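PDB 5IKJ: cryptic loci regulator 2 from Schizosaccharomyces pombe 972h-, which acts in the SHREC repressor complex to promote histone deacetylation, nucleosome positioning and transcriptional silencing at heterochromatic loci. Local coordinates for residues L153-S158 / G165-W170; R178-V183 / C204-C209; N392-I397 / T409-I414; G429-Q434 / C476-S481. All blocks are in the same frame, centred on the assembly; numbering follows the deposited sequence.

Interaction 1: L153-S158 / G165-W170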
loop_
_atom_site.group_PDB
_atom_site.type_symbol
_atom_site.label_atom_id
_atom_site.label_comp_id
_atom_site.label_asym_id
_atom_site.label_seq_id
_atom_site.Cartn_x
_atom_site.Cartn_y
_atom_site.Cartn_z
ATOM N N LEU A 153 -16.764 -1.520 31.422
ATOM C CA LEU A 153 -15.788 -2.592 31.557
ATOM C C LEU A 153 -16.047 -3.392 32.829
ATOM O O LEU A 153 -16.565 -2.871 33.820
ATOM C CB LEU A 153 -14.370 -2.017 31.579
ATOM C CG LEU A 153 -13.208 -3.008 31.646
ATOM C CD1 LEU A 153 -13.104 -3.813 30.360
ATOM C CD2 LEU A 153 -11.910 -2.269 31.930
ATOM N N TYR A 154 -15.680 -4.673 32.790
ATOM C CA TYR A 154 -15.906 -5.574 33.912
ATOM C C TYR A 154 -14.767 -6.578 34.006
ATOM O O TYR A 154 -14.120 -6.902 33.007
ATOM C CB TYR A 154 -17.227 -6.342 33.774
ATOM C CG TYR A 154 -18.465 -5.479 33.775
ATOM C CD1 TYR A 154 -18.882 -4.831 32.620
ATOM C CD2 TYR A 154 -19.227 -5.328 34.924
ATOM C CE1 TYR A 154 -20.017 -4.049 32.614
ATOM C CE2 TYR A 154 -20.363 -4.545 34.928
ATOM C CZ TYR A 154 -20.754 -3.908 33.771
ATOM O OH TYR A 154 -21.887 -3.126 33.770
ATOM N N GLN A 155 -14.534 -7.066 35.222
ATOM C CA GLN A 155 -13.703 -8.239 35.459
ATOM C C GLN A 155 -14.614 -9.423 35.758
ATOM O O GLN A 155 -15.503 -9.323 36.610
ATOM C CB GLN A 155 -12.741 -8.014 36.628
ATOM C CG GLN A 155 -11.680 -9.100 36.772
ATOM C CD GLN A 155 -10.731 -8.849 37.930
ATOM O OE1 GLN A 155 -9.611 -8.377 37.737
ATOM N NE2 GLN A 155 -11.172 -9.174 39.141
ATOM N N ARG A 156 -14.401 -10.533 35.055
ATOM C CA ARG A 156 -15.187 -11.742 35.264
ATOM C C ARG A 156 -14.273 -12.877 35.697
ATOM O O ARG A 156 -13.237 -13.122 35.069
ATOM C CB ARG A 156 -15.948 -12.153 34.002
ATOM C CG ARG A 156 -17.086 -13.126 34.293
ATOM C CD ARG A 156 -17.786 -13.581 33.025
ATOM N NE ARG A 156 -17.079 -14.680 32.369
ATOM C CZ ARG A 156 -17.549 -15.916 32.210
ATOM N NH1 ARG A 156 -16.807 -16.824 31.592
ATOM N NH2 ARG A 156 -18.753 -16.256 32.651
ATOM N N ASP A 157 -14.662 -13.564 36.765
ATOM C CA ASP A 157 -13.956 -14.753 37.209
ATOM C C ASP A 157 -14.359 -15.950 36.357
ATOM O O ASP A 157 -15.500 -16.060 35.900
ATOM C CB ASP A 157 -14.258 -15.037 38.680
ATOM C CG ASP A 157 -13.917 -13.865 39.580
ATOM O OD1 ASP A 157 -12.934 -13.153 39.284
ATOM O OD2 ASP A 157 -14.635 -13.655 40.579
ATOM N N SER A 158 -13.404 -16.849 36.139
ATOM C CA SER A 158 -13.691 -18.059 35.383
ATOM C C SER A 158 -14.749 -18.886 36.104
ATOM O O SER A 158 -14.830 -18.896 37.335
ATOM C CB SER A 158 -12.420 -18.883 35.190
ATOM O OG SER A 158 -11.927 -19.352 36.433
ATOM N N GLY A 165 -10.058 -20.718 35.618
ATOM C CA GLY A 165 -9.352 -19.822 36.499
ATOM C C GLY A 165 -8.947 -18.453 36.002
ATOM O O GLY A 165 -9.153 -17.487 36.702
ATOM N N LYS A 166 -8.388 -18.365 34.808
ATOM C CA LYS A 166 -7.919 -17.088 34.288
ATOM C C LYS A 166 -9.039 -16.055 34.275
ATOM O O LYS A 166 -10.198 -16.370 33.988
ATOM C CB LYS A 166 -7.352 -17.266 32.879
ATOM C CG LYS A 166 -5.954 -16.698 32.718
ATOM C CD LYS A 166 -5.325 -17.104 31.399
ATOM C CE LYS A 166 -3.843 -16.775 31.370
ATOM N NZ LYS A 166 -3.571 -15.377 31.806
ATOM N N ARG A 167 -8.683 -14.812 34.592
ATOM C CA ARG A 167 -9.640 -13.717 34.594
ATOM C C ARG A 167 -9.887 -13.215 33.177
ATOM O O ARG A 167 -8.994 -13.221 32.325
ATOM C CB ARG A 167 -9.140 -12.559 35.462
ATOM C CG ARG A 167 -9.948 -12.319 36.724
ATOM C CD ARG A 167 -9.706 -13.401 37.761
ATOM N NE ARG A 167 -10.334 -13.076 39.039
ATOM C CZ ARG A 167 -9.756 -12.369 40.007
ATOM N NH1 ARG A 167 -8.523 -11.902 39.860
ATOM N NH2 ARG A 167 -10.416 -12.125 41.131
ATOM N N GLU A 168 -11.117 -12.775 32.934
ATOM C CA GLU A 168 -11.505 -12.172 31.669
ATOM C C GLU A 168 -12.081 -10.787 31.922
ATOM O O GLU A 168 -12.740 -10.546 32.939
ATOM C CB GLU A 168 -12.532 -13.039 30.932
ATOM C CG GLU A 168 -11.973 -14.372 30.465
ATOM C CD GLU A 168 -13.017 -15.254 29.810
ATOM O OE1 GLU A 168 -14.151 -14.779 29.595
ATOM O OE2 GLU A 168 -12.701 -16.426 29.512
ATOM N N PHE A 169 -11.826 -9.874 30.989
ATOM C CA PHE A 169 -12.278 -8.491 31.094
ATOM C C PHE A 169 -13.305 -8.239 29.996
ATOM O O PHE A 169 -12.953 -8.154 28.814
ATOM C CB PHE A 169 -11.095 -7.529 30.995
ATOM C CG PHE A 169 -10.058 -7.745 32.060
ATOM C CD1 PHE A 169 -10.222 -7.205 33.325
ATOM C CD2 PHE A 169 -8.924 -8.497 31.801
ATOM C CE1 PHE A 169 -9.271 -7.406 34.309
ATOM C CE2 PHE A 169 -7.970 -8.702 32.781
ATOM C CZ PHE A 169 -8.145 -8.155 34.037
ATOM N N TRP A 170 -14.569 -8.115 30.390
ATOM C CA TRP A 170 -15.679 -7.994 29.456
ATOM C C TRP A 170 -16.111 -6.539 29.325
ATOM O O TRP A 170 -16.219 -5.819 30.323
ATOM C CB TRP A 170 -16.867 -8.847 29.910
ATOM C CG TRP A 170 -16.647 -10.323 29.771
ATOM C CD1 TRP A 170 -15.459 -10.963 29.565
ATOM C CD2 TRP A 170 -17.649 -11.341 29.820
ATOM N NE1 TRP A 170 -15.661 -12.320 29.485
ATOM C CE2 TRP A 170 -16.997 -12.578 29.639
ATOM C CE3 TRP A 170 -19.035 -11.329 30.001
ATOM C CZ2 TRP A 170 -17.685 -13.789 29.631
ATOM C CZ3 TRP A 170 -19.715 -12.530 29.996
ATOM C CH2 TRP A 170 -19.040 -13.745 29.814
#

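Interaction 2: R178-V183 / C204-C209. With ZN (zinc ion), chain C.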
loop_
_atom_site.group_PDB
_atom_site.type_symbol
_atom_site.label_atom_id
_atom_site.label_comp_id
_atom_site.label_asym_id
_atom_site.label_seq_id
_atom_site.Cartn_x
_atom_site.Cartn_y
_atom_site.Cartn_z
ATOM N N ARG A 178 -24.280 -8.148 23.588
ATOM C CA ARG A 178 -23.245 -9.091 23.963
ATOM C C ARG A 178 -21.952 -8.365 24.318
ATOM O O ARG A 178 -21.677 -7.280 23.801
ATOM C CB ARG A 178 -22.978 -10.077 22.823
ATOM C CG ARG A 178 -24.149 -10.997 22.548
ATOM C CD ARG A 178 -23.875 -11.939 21.396
ATOM N NE ARG A 178 -25.072 -12.692 21.033
ATOM C CZ ARG A 178 -25.072 -13.810 20.316
ATOM N NH1 ARG A 178 -23.930 -14.329 19.883
ATOM N NH2 ARG A 178 -26.217 -14.416 20.038
ATOM N N PRO A 179 -21.147 -8.944 25.203
ATOM C CA PRO A 179 -19.884 -8.308 25.582
ATOM C C PRO A 179 -18.758 -8.641 24.620
ATOM O O PRO A 179 -18.769 -9.666 23.938
ATOM C CB PRO A 179 -19.602 -8.904 26.966
ATOM C CG PRO A 179 -20.200 -10.271 26.887
ATOM C CD PRO A 179 -21.416 -10.151 26.005
ATOM N N PHE A 180 -17.777 -7.742 24.570
ATOM C CA PHE A 180 -16.463 -8.060 24.020
ATOM C C PHE A 180 -15.651 -8.698 25.141
ATOM O O PHE A 180 -15.314 -8.031 26.126
ATOM C CB PHE A 180 -15.761 -6.814 23.483
ATOM C CG PHE A 180 -16.364 -6.261 22.220
ATOM C CD1 PHE A 180 -16.055 -6.811 20.987
ATOM C CD2 PHE A 180 -17.220 -5.172 22.265
ATOM C CE1 PHE A 180 -16.599 -6.296 19.823
ATOM C CE2 PHE A 180 -17.767 -4.652 21.105
ATOM C CZ PHE A 180 -17.456 -5.213 19.884
ATOM N N ARG A 181 -15.342 -9.985 25.002
ATOM C CA ARG A 181 -14.721 -10.738 26.083
ATOM C C ARG A 181 -13.209 -10.570 26.140
ATOM O O ARG A 181 -12.577 -11.101 27.059
ATOM C CB ARG A 181 -15.082 -12.219 25.955
ATOM C CG ARG A 181 -16.576 -12.451 25.820
ATOM C CD ARG A 181 -16.953 -13.890 26.097
ATOM N NE ARG A 181 -18.382 -14.119 25.903
ATOM C CZ ARG A 181 -19.043 -15.178 26.361
ATOM N NH1 ARG A 181 -18.412 -16.116 27.054
ATOM N NH2 ARG A 181 -20.343 -15.292 26.131
ATOM N N SER A 182 -12.619 -9.846 25.193
ATOM C CA SER A 182 -11.203 -9.517 25.238
ATOM C C SER A 182 -11.011 -8.127 24.653
ATOM O O SER A 182 -11.818 -7.661 23.844
ATOM C CB SER A 182 -10.351 -10.532 24.464
ATOM O OG SER A 182 -10.447 -10.319 23.067
ATOM N N VAL A 183 -9.936 -7.461 25.080
ATOM C CA VAL A 183 -9.602 -6.160 24.510
ATOM C C VAL A 183 -9.328 -6.292 23.020
ATOM O O VAL A 183 -9.543 -5.346 22.253
ATOM C CB VAL A 183 -8.397 -5.547 25.252
ATOM C CG1 VAL A 183 -7.156 -6.420 25.082
ATOM C CG2 VAL A 183 -8.134 -4.129 24.766
ATOM N N CYS A 204 -17.665 -3.142 9.611
ATOM C CA CYS A 204 -16.887 -3.493 10.792
ATOM C C CYS A 204 -16.469 -4.956 10.734
ATOM O O CYS A 204 -17.249 -5.823 10.332
ATOM C CB CYS A 204 -17.693 -3.232 12.066
ATOM S SG CYS A 204 -16.754 -3.455 13.600
ATOM N N CYS A 205 -15.231 -5.224 11.146
ATOM C CA CYS A 205 -14.690 -6.576 11.159
ATOM C C CYS A 205 -14.846 -7.271 12.505
ATOM O O CYS A 205 -14.452 -8.436 12.629
ATOM C CB CYS A 205 -13.204 -6.557 10.783
ATOM S SG CYS A 205 -12.820 -5.707 9.239
ATOM N N CYS A 206 -15.406 -6.601 13.508
ATOM C CA CYS A 206 -15.429 -7.163 14.849
ATOM C C CYS A 206 -16.381 -8.355 14.915
ATOM O O CYS A 206 -17.248 -8.544 14.059
ATOM C CB CYS A 206 -15.837 -6.103 15.873
ATOM S SG CYS A 206 -17.603 -6.060 16.255
ATOM N N VAL A 207 -16.218 -9.156 15.969
ATOM C CA VAL A 207 -16.933 -10.425 16.062
ATOM C C VAL A 207 -18.428 -10.198 16.231
ATOM O O VAL A 207 -19.241 -11.004 15.763
ATOM C CB VAL A 207 -16.375 -11.278 17.219
ATOM C CG1 VAL A 207 -16.892 -12.709 17.115
ATOM C CG2 VAL A 207 -14.850 -11.265 17.230
ATOM N N LEU A 208 -18.823 -9.110 16.895
ATOM C CA LEU A 208 -20.231 -8.911 17.218
ATOM C C LEU A 208 -21.017 -8.327 16.050
ATOM O O LEU A 208 -22.235 -8.524 15.975
ATOM C CB LEU A 208 -20.359 -8.012 18.450
ATOM C CG LEU A 208 -19.735 -8.558 19.740
ATOM C CD1 LEU A 208 -19.960 -7.588 20.890
ATOM C CD2 LEU A 208 -20.285 -9.933 20.097
ATOM N N CYS A 209 -20.354 -7.618 15.138
ATOM C CA CYS A 209 -21.016 -7.134 13.933
ATOM C C CYS A 209 -20.919 -8.119 12.779
ATOM O O CYS A 209 -21.803 -8.134 11.913
ATOM C CB CYS A 209 -20.412 -5.795 13.492
ATOM S SG CYS A 209 -20.402 -4.516 14.770
HETATM ZN ZN ZN C . -18.158 -3.974 15.252
#

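Interaction 3: N392-I397 / T409-I414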
loop_
_atom_site.group_PDB
_atom_site.type_symbol
_atom_site.label_atom_id
_atom_site.label_comp_id
_atom_site.label_asym_id
_atom_site.label_seq_id
_atom_site.Cartn_x
_atom_site.Cartn_y
_atom_site.Cartn_z
ATOM N N ASN A 392 -0.549 7.397 -8.198
ATOM C CA ASN A 392 0.523 8.220 -7.634
ATOM C C ASN A 392 1.865 7.865 -8.259
ATOM O O ASN A 392 2.909 8.360 -7.801
ATOM C CB ASN A 392 0.617 8.076 -6.111
ATOM C CG ASN A 392 1.314 9.250 -5.452
ATOM O OD1 ASN A 392 1.061 10.406 -5.791
ATOM N ND2 ASN A 392 2.199 8.958 -4.504
ATOM N N ASP A 393 1.874 7.030 -9.292
ATOM C CA ASP A 393 3.088 6.556 -9.937
ATOM C C ASP A 393 3.407 7.421 -11.155
ATOM O O ASP A 393 2.633 8.296 -11.549
ATOM C CB ASP A 393 2.918 5.085 -10.334
ATOM C CG ASP A 393 4.219 4.427 -10.743
ATOM O OD1 ASP A 393 5.299 4.981 -10.445
ATOM O OD2 ASP A 393 4.157 3.348 -11.365
ATOM N N LEU A 394 4.574 7.171 -11.749
ATOM C CA LEU A 394 5.017 7.860 -12.954
ATOM C C LEU A 394 5.144 6.848 -14.081
ATOM O O LEU A 394 5.813 5.821 -13.922
ATOM C CB LEU A 394 6.356 8.568 -12.720
ATOM C CG LEU A 394 6.439 9.416 -11.449
ATOM C CD1 LEU A 394 7.856 9.922 -11.230
ATOM C CD2 LEU A 394 5.456 10.578 -11.509
ATOM N N CYS A 395 4.506 7.135 -15.217
ATOM C CA CYS A 395 4.490 6.210 -16.340
ATOM C C CYS A 395 4.718 6.962 -17.644
ATOM O O CYS A 395 4.397 8.148 -17.764
ATOM C CB CYS A 395 3.163 5.441 -16.415
ATOM S SG CYS A 395 1.751 6.446 -16.949
ATOM N N VAL A 396 5.275 6.251 -18.618
ATOM C CA VAL A 396 5.485 6.773 -19.964
ATOM C C VAL A 396 4.237 6.495 -20.789
ATOM O O VAL A 396 3.621 5.430 -20.669
ATOM C CB VAL A 396 6.734 6.134 -20.605
ATOM C CG1 VAL A 396 6.941 6.647 -22.025
ATOM C CG2 VAL A 396 7.970 6.403 -19.756
ATOM N N ILE A 397 3.860 7.454 -21.637
ATOM C CA ILE A 397 2.695 7.316 -22.499
ATOM C C ILE A 397 3.082 7.708 -23.918
ATOM O O ILE A 397 4.038 8.452 -24.147
ATOM C CB ILE A 397 1.497 8.168 -22.021
ATOM C CG1 ILE A 397 1.824 9.664 -22.108
ATOM C CG2 ILE A 397 1.105 7.773 -20.602
ATOM C CD1 ILE A 397 0.660 10.572 -21.772
ATOM N N THR A 409 6.054 15.741 -23.431
ATOM C CA THR A 409 5.665 14.953 -22.268
ATOM C C THR A 409 6.647 13.807 -22.062
ATOM O O THR A 409 6.816 12.955 -22.940
ATOM C CB THR A 409 4.246 14.414 -22.445
ATOM O OG1 THR A 409 3.326 15.506 -22.550
ATOM C CG2 THR A 409 3.845 13.538 -21.262
ATOM N N SER A 410 7.290 13.785 -20.895
ATOM C CA SER A 410 8.183 12.692 -20.531
ATOM C C SER A 410 7.451 11.584 -19.784
ATOM O O SER A 410 7.734 10.401 -19.999
ATOM C CB SER A 410 9.336 13.218 -19.674
ATOM O OG SER A 410 10.047 14.243 -20.348
ATOM N N PHE A 411 6.511 11.944 -18.911
ATOM C CA PHE A 411 5.766 10.955 -18.147
ATOM C C PHE A 411 4.453 11.565 -17.678
ATOM O O PHE A 411 4.300 12.788 -17.615
ATOM C CB PHE A 411 6.573 10.448 -16.946
ATOM C CG PHE A 411 7.026 11.538 -16.013
ATOM C CD1 PHE A 411 6.150 12.094 -15.095
ATOM C CD2 PHE A 411 8.330 11.997 -16.048
ATOM C CE1 PHE A 411 6.567 13.093 -14.235
ATOM C CE2 PHE A 411 8.752 12.994 -15.188
ATOM C CZ PHE A 411 7.869 13.542 -14.281
ATOM N N MET A 412 3.508 10.688 -17.351
ATOM C CA MET A 412 2.282 11.069 -16.664
ATOM C C MET A 412 2.439 10.785 -15.178
ATOM O O MET A 412 2.897 9.703 -14.793
ATOM C CB MET A 412 1.070 10.311 -17.212
ATOM C CG MET A 412 -0.182 10.414 -16.327
ATOM S SD MET A 412 -1.576 9.429 -16.897
ATOM C CE MET A 412 -2.115 10.379 -18.317
ATOM N N TYR A 413 2.059 11.753 -14.351
ATOM C CA TYR A 413 1.965 11.562 -12.904
ATOM C C TYR A 413 0.542 11.099 -12.610
ATOM O O TYR A 413 -0.399 11.894 -12.620
ATOM C CB TYR A 413 2.322 12.854 -12.178
ATOM C CG TYR A 413 2.178 12.822 -10.673
ATOM C CD1 TYR A 413 2.218 11.628 -9.964
ATOM C CD2 TYR A 413 1.999 14.000 -9.959
ATOM C CE1 TYR A 413 2.086 11.611 -8.586
ATOM C CE2 TYR A 413 1.864 13.994 -8.587
ATOM C CZ TYR A 413 1.908 12.798 -7.903
ATOM O OH TYR A 413 1.774 12.796 -6.532
ATOM N N ILE A 414 0.388 9.801 -12.348
ATOM C CA ILE A 414 -0.930 9.178 -12.342
ATOM C C ILE A 414 -1.712 9.632 -11.117
ATOM O O ILE A 414 -1.228 9.552 -9.981
ATOM C CB ILE A 414 -0.799 7.648 -12.384
ATOM C CG1 ILE A 414 -0.070 7.211 -13.659
ATOM C CG2 ILE A 414 -2.173 6.986 -12.314
ATOM C CD1 ILE A 414 0.337 5.750 -13.662
#

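Interaction 4: G429-Q434 / C476-S481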
loop_
_atom_site.group_PDB
_atom_site.type_symbol
_atom_site.label_atom_id
_atom_site.label_comp_id
_atom_site.label_asym_id
_atom_site.label_seq_id
_atom_site.Cartn_x
_atom_site.Cartn_y
_atom_site.Cartn_z
ATOM N N GLY A 429 -4.011 11.644 -15.078
ATOM C CA GLY A 429 -2.930 12.283 -14.351
ATOM C C GLY A 429 -2.430 13.501 -15.094
ATOM O O GLY A 429 -2.900 13.833 -16.187
ATOM N N SER A 430 -1.460 14.168 -14.475
ATOM C CA SER A 430 -0.824 15.338 -15.057
ATOM C C SER A 430 0.381 14.925 -15.894
ATOM O O SER A 430 1.043 13.923 -15.614
ATOM C CB SER A 430 -0.389 16.315 -13.962
ATOM O OG SER A 430 0.288 15.636 -12.917
ATOM N N LEU A 431 0.661 15.717 -16.925
ATOM C CA LEU A 431 1.729 15.441 -17.873
ATOM C C LEU A 431 2.908 16.368 -17.604
ATOM O O LEU A 431 2.725 17.565 -17.365
ATOM C CB LEU A 431 1.237 15.623 -19.312
ATOM C CG LEU A 431 -0.059 14.880 -19.655
ATOM C CD1 LEU A 431 -0.524 15.234 -21.058
ATOM C CD2 LEU A 431 0.123 13.375 -19.512
ATOM N N TRP A 432 4.115 15.808 -17.649
ATOM C CA TRP A 432 5.325 16.534 -17.299
ATOM C C TRP A 432 6.396 16.322 -18.359
ATOM O O TRP A 432 6.336 15.388 -19.161
ATOM C CB TRP A 432 5.884 16.083 -15.943
ATOM C CG TRP A 432 4.957 16.291 -14.791
ATOM C CD1 TRP A 432 3.762 15.669 -14.573
ATOM C CD2 TRP A 432 5.158 17.173 -13.683
ATOM N NE1 TRP A 432 3.203 16.118 -13.401
ATOM C CE2 TRP A 432 4.041 17.041 -12.835
ATOM C CE3 TRP A 432 6.172 18.065 -13.326
ATOM C CZ2 TRP A 432 3.910 17.769 -11.655
ATOM C CZ3 TRP A 432 6.041 18.786 -12.157
ATOM C CH2 TRP A 432 4.918 18.634 -11.334
ATOM N N THR A 433 7.384 17.212 -18.341
ATOM C CA THR A 433 8.619 17.043 -19.087
ATOM C C THR A 433 9.787 17.116 -18.114
ATOM O O THR A 433 9.701 17.762 -17.065
ATOM C CB THR A 433 8.777 18.114 -20.179
ATOM O OG1 THR A 433 9.862 17.761 -21.045
ATOM C CG2 THR A 433 9.046 19.489 -19.572
ATOM N N GLN A 434 10.881 16.444 -18.463
ATOM C CA GLN A 434 12.084 16.437 -17.643
ATOM C C GLN A 434 13.240 17.029 -18.435
ATOM O O GLN A 434 13.364 16.795 -19.641
ATOM C CB GLN A 434 12.435 15.019 -17.175
ATOM C CG GLN A 434 12.860 14.074 -18.288
ATOM C CD GLN A 434 12.994 12.639 -17.816
ATOM O OE1 GLN A 434 12.542 11.709 -18.483
ATOM N NE2 GLN A 434 13.628 12.449 -16.663
ATOM N N CYS A 476 5.549 20.805 -15.248
ATOM C CA CYS A 476 4.240 20.414 -15.753
ATOM C C CYS A 476 3.930 21.180 -17.032
ATOM O O CYS A 476 4.178 22.385 -17.127
ATOM C CB CYS A 476 3.162 20.682 -14.702
ATOM S SG CYS A 476 1.548 19.969 -15.091
ATOM N N LEU A 477 3.385 20.474 -18.020
ATOM C CA LEU A 477 3.166 21.036 -19.346
ATOM C C LEU A 477 1.803 21.696 -19.517
ATOM O O LEU A 477 1.502 22.173 -20.617
ATOM C CB LEU A 477 3.316 19.947 -20.416
ATOM C CG LEU A 477 4.707 19.397 -20.742
ATOM C CD1 LEU A 477 4.598 18.440 -21.918
ATOM C CD2 LEU A 477 5.702 20.505 -21.051
ATOM N N HIS A 478 0.971 21.742 -18.480
ATOM C CA HIS A 478 -0.400 22.202 -18.649
ATOM C C HIS A 478 -0.868 22.895 -17.377
ATOM O O HIS A 478 -0.152 22.961 -16.374
ATOM C CB HIS A 478 -1.323 21.035 -19.007
ATOM C CG HIS A 478 -1.374 19.969 -17.959
ATOM N ND1 HIS A 478 -2.162 20.069 -16.833
ATOM C CD2 HIS A 478 -0.725 18.785 -17.859
ATOM C CE1 HIS A 478 -2.001 18.990 -16.088
ATOM N NE2 HIS A 478 -1.135 18.196 -16.689
ATOM N N ASP A 479 -2.095 23.411 -17.433
ATOM C CA ASP A 479 -2.660 24.144 -16.311
ATOM C C ASP A 479 -2.811 23.233 -15.099
ATOM O O ASP A 479 -3.239 22.080 -15.210
ATOM C CB ASP A 479 -4.013 24.739 -16.703
ATOM C CG ASP A 479 -4.442 25.868 -15.788
ATOM O OD1 ASP A 479 -4.887 25.586 -14.655
ATOM O OD2 ASP A 479 -4.337 27.041 -16.206
ATOM N N LYS A 480 -2.463 23.770 -13.929
ATOM C CA LYS A 480 -2.460 22.991 -12.698
ATOM C C LYS A 480 -3.833 22.429 -12.352
ATOM O O LYS A 480 -3.918 21.464 -11.585
ATOM C CB LYS A 480 -1.954 23.872 -11.553
ATOM C CG LYS A 480 -1.292 23.137 -10.403
ATOM C CD LYS A 480 -0.785 24.142 -9.380
ATOM C CE LYS A 480 -0.582 23.522 -8.011
ATOM N NZ LYS A 480 -0.398 24.573 -6.971
ATOM N N SER A 481 -4.906 23.002 -12.897
ATOM C CA SER A 481 -6.259 22.647 -12.489
ATOM C C SER A 481 -6.912 21.600 -13.384
ATOM O O SER A 481 -8.014 21.144 -13.065
ATOM C CB SER A 481 -7.141 23.903 -12.448
ATOM O OG SER A 481 -7.264 24.488 -13.733
#

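Interaction 1: L153-S158 / G165-W170
The indole of Trp170 carries Arg156 on one face: CD of the arginine stands 3.4 Å from the centroid of the six-membered ring, a CH-pi contact, and the guanidinium follows over the rim with its plane 20° from that of the ring. A bend at chi3 (83°) swings NE of Arg156 over the CZ2 side of the indole. At the edge of the same indole, NE1 gives a hydrogen bond of 2.9 Å to OE1 of Glu168, using the anti lone pair; Arg156 NH1 approaches that oxygen only in a long salt bridge, 3.9 Å. The guanidinium of Arg167 has NE2 of Gln155 over its centre on one face, while OD1 of Asp157 meets NE at 2.6 Å near its edge, closing a salt bridge on the sheet face away from Trp170. OE1 of Gln155 itself bonds Lys51. Beneath the side chains, Arg156 and Glu168 form a hydrogen-bonded pair, with Arg156 N to Glu168 O at 2.7 Å; Gln155 faces Phe169 in a non-hydrogen-bonded pair, and Tyr154 pairs with Trp170. Strand 42-44 continues the sheet beyond 153-156, and 153-158 with 165-170 make up an antiparallel beta hairpin.

Interaction 2: R178-V183 / C204-C209
The sulfur of Cys206 is gripped from several directions: it binds the zinc ion at 2.4 Å, touches the ring of Phe180, and accepts a hydrogen bond from Cys209 N at 3.4 Å. The Cys209 N-H would probably offset some of the charge on the zinc-bound sulfur. The ring contact is at the edge, with SG in the ring plane and 3.7 Å from CE1 of Phe180. Leu208 crosses the phenylalanine obliquely; its CG lies anti to the carbonyl carbon (chi1 -62°), and CD1 reaches on over the centre of one face, 3.6 Å from the Phe180 ring centroid, a CH-pi contact. Cys204 and Cys209, with SG atoms 2.2 and 2.4 Å from the zinc ion, and His189 from helix 183-195 complete a site of three cysteines and one histidine. Cys206 is also the N-cap of helix 207-210, and Cys204 SG takes the N-H of Cys206, so two of the zinc-binding sulfurs also accept backbone N-H groups of their own turn. The loop 178-183 packs against this zinc-binding turn through Phe180, the Arg178 and Pro179 carbonyls and CB of Arg178. Arg178 O lies 3.4 Å from CD1 of Leu208, and CB of Arg178 is 3.8 Å from the other methyl, CD2 of Leu208.

Interaction 3: N392-I397 / T409-I414
Two antiparallel strands of the mixed sheet in the Clr2 family region, which belongs to the SH3 clan, meet here: 394-397 and the start of 411-419. Cys395 and Met412 form the hydrogen-bonded pair, Met412 N reaching Cys395 O at 2.7 Å, and Leu394 with Tyr413 is the neighbouring non-hydrogen-bonded pair. Before the first strand, Asp393 O takes the N-H of Ile414 at 2.8 Å in a nearly straight bond, and Asn392 N bonds Ile414 O. CD2 of Leu394 touches two aromatic rings, both obliquely, 3.7 Å from CD1 of Tyr413 and 3.9 Å from CE1 of Phe411. On the face of Cys395 and Met412, Cys395 SG lies 3.6 Å from CD1 of Ile414 and also packs on CB of Met412. The first torsion of Tyr413 sets CG anti to the backbone N (176°), and from there the ring runs beside the side chain of Asn392. Its hydroxyl donates to Asn392 OD1 at 2.6 Å, the amide and ring planes standing 50° apart. A phenylalanine at Tyr413 would probably leave Asn392 OD1 without this donor. ND2 of Asn392 has its own partners, Thr235 and an acidic side chain of the other protein chain. Asp393 is in turn paired with Arg462 and Arg243. Just before the strand, then, a buried amide and a buried carboxylate find their partners in a hydroxyl, two arginines and the other chain, which is consistent with their tolerating burial and with this end facing the partner protein.

Interaction 4: G429-Q434 / C476-S481
Cys476 comes first, lying over Trp432: its CB stands above the centre of the six-membered ring, 4.0 Å from the centroid, in a CH-pi contact. SG, placed anti to the backbone N (chi1 -170°), reaches over the five-membered ring, 4.6 Å from that centroid, as a sulfur-aromatic contact. The indole is held from its edge as well, because NE1 of Trp432 bonds Ser430 OG at 3.0 Å; Phe411 meets the same ring with its plane turned by about 15°. Leu477 follows, its N-H giving a straight bond of 3.1 Å to Leu431 O, while its CD2 packs on CG2 of Thr433, the two side chains crossing at about a right angle. This is where strand 472-476, paired antiparallel to strand 425-436 through Trp432 and Cys476, leaves the mixed sheet of the SH3-clan region. His478 then turns its ring back to the strand and does the work of a backbone carbonyl: NE2 accepts from Leu431 N at 3.1 Å, the donor lying in the imidazole plane. On the other side of the ring, ND1 donates to Asp479 O at 2.8 Å, consistent with a neutral ring protonated on ND1, and the two bonds together hold its rotation. An alanine in place of His478 would probably leave the N-H of Leu431 without this acceptor and open a gap beside Ser430. Asp479 OD1 takes both the N-H and the hydroxyl of Ser481, the former making an Asx turn.

Following the chain, interaction 1 closes first, a hairpin part of whose connecting loop is not modelled. Interaction 2 opens next and spans helix 183-195, bringing the loop that leads into that helix against the zinc-binding turn. The two touch where Trp170 packs on Pro179 and Arg181, and both lie in the same family region. Interactions 3 and 4 lie far off, their centres about 44 to 61 Å from the centres of interactions 1 and 2 and across the chain's centre. Interaction 3 closes a loop of 11 residues, interaction 4 a longer one that includes helix 461-469. None nests or crosses: all four run in series. Neighbouring strands 411-419 and 425-436 join interactions 3 and 4 in one sheet.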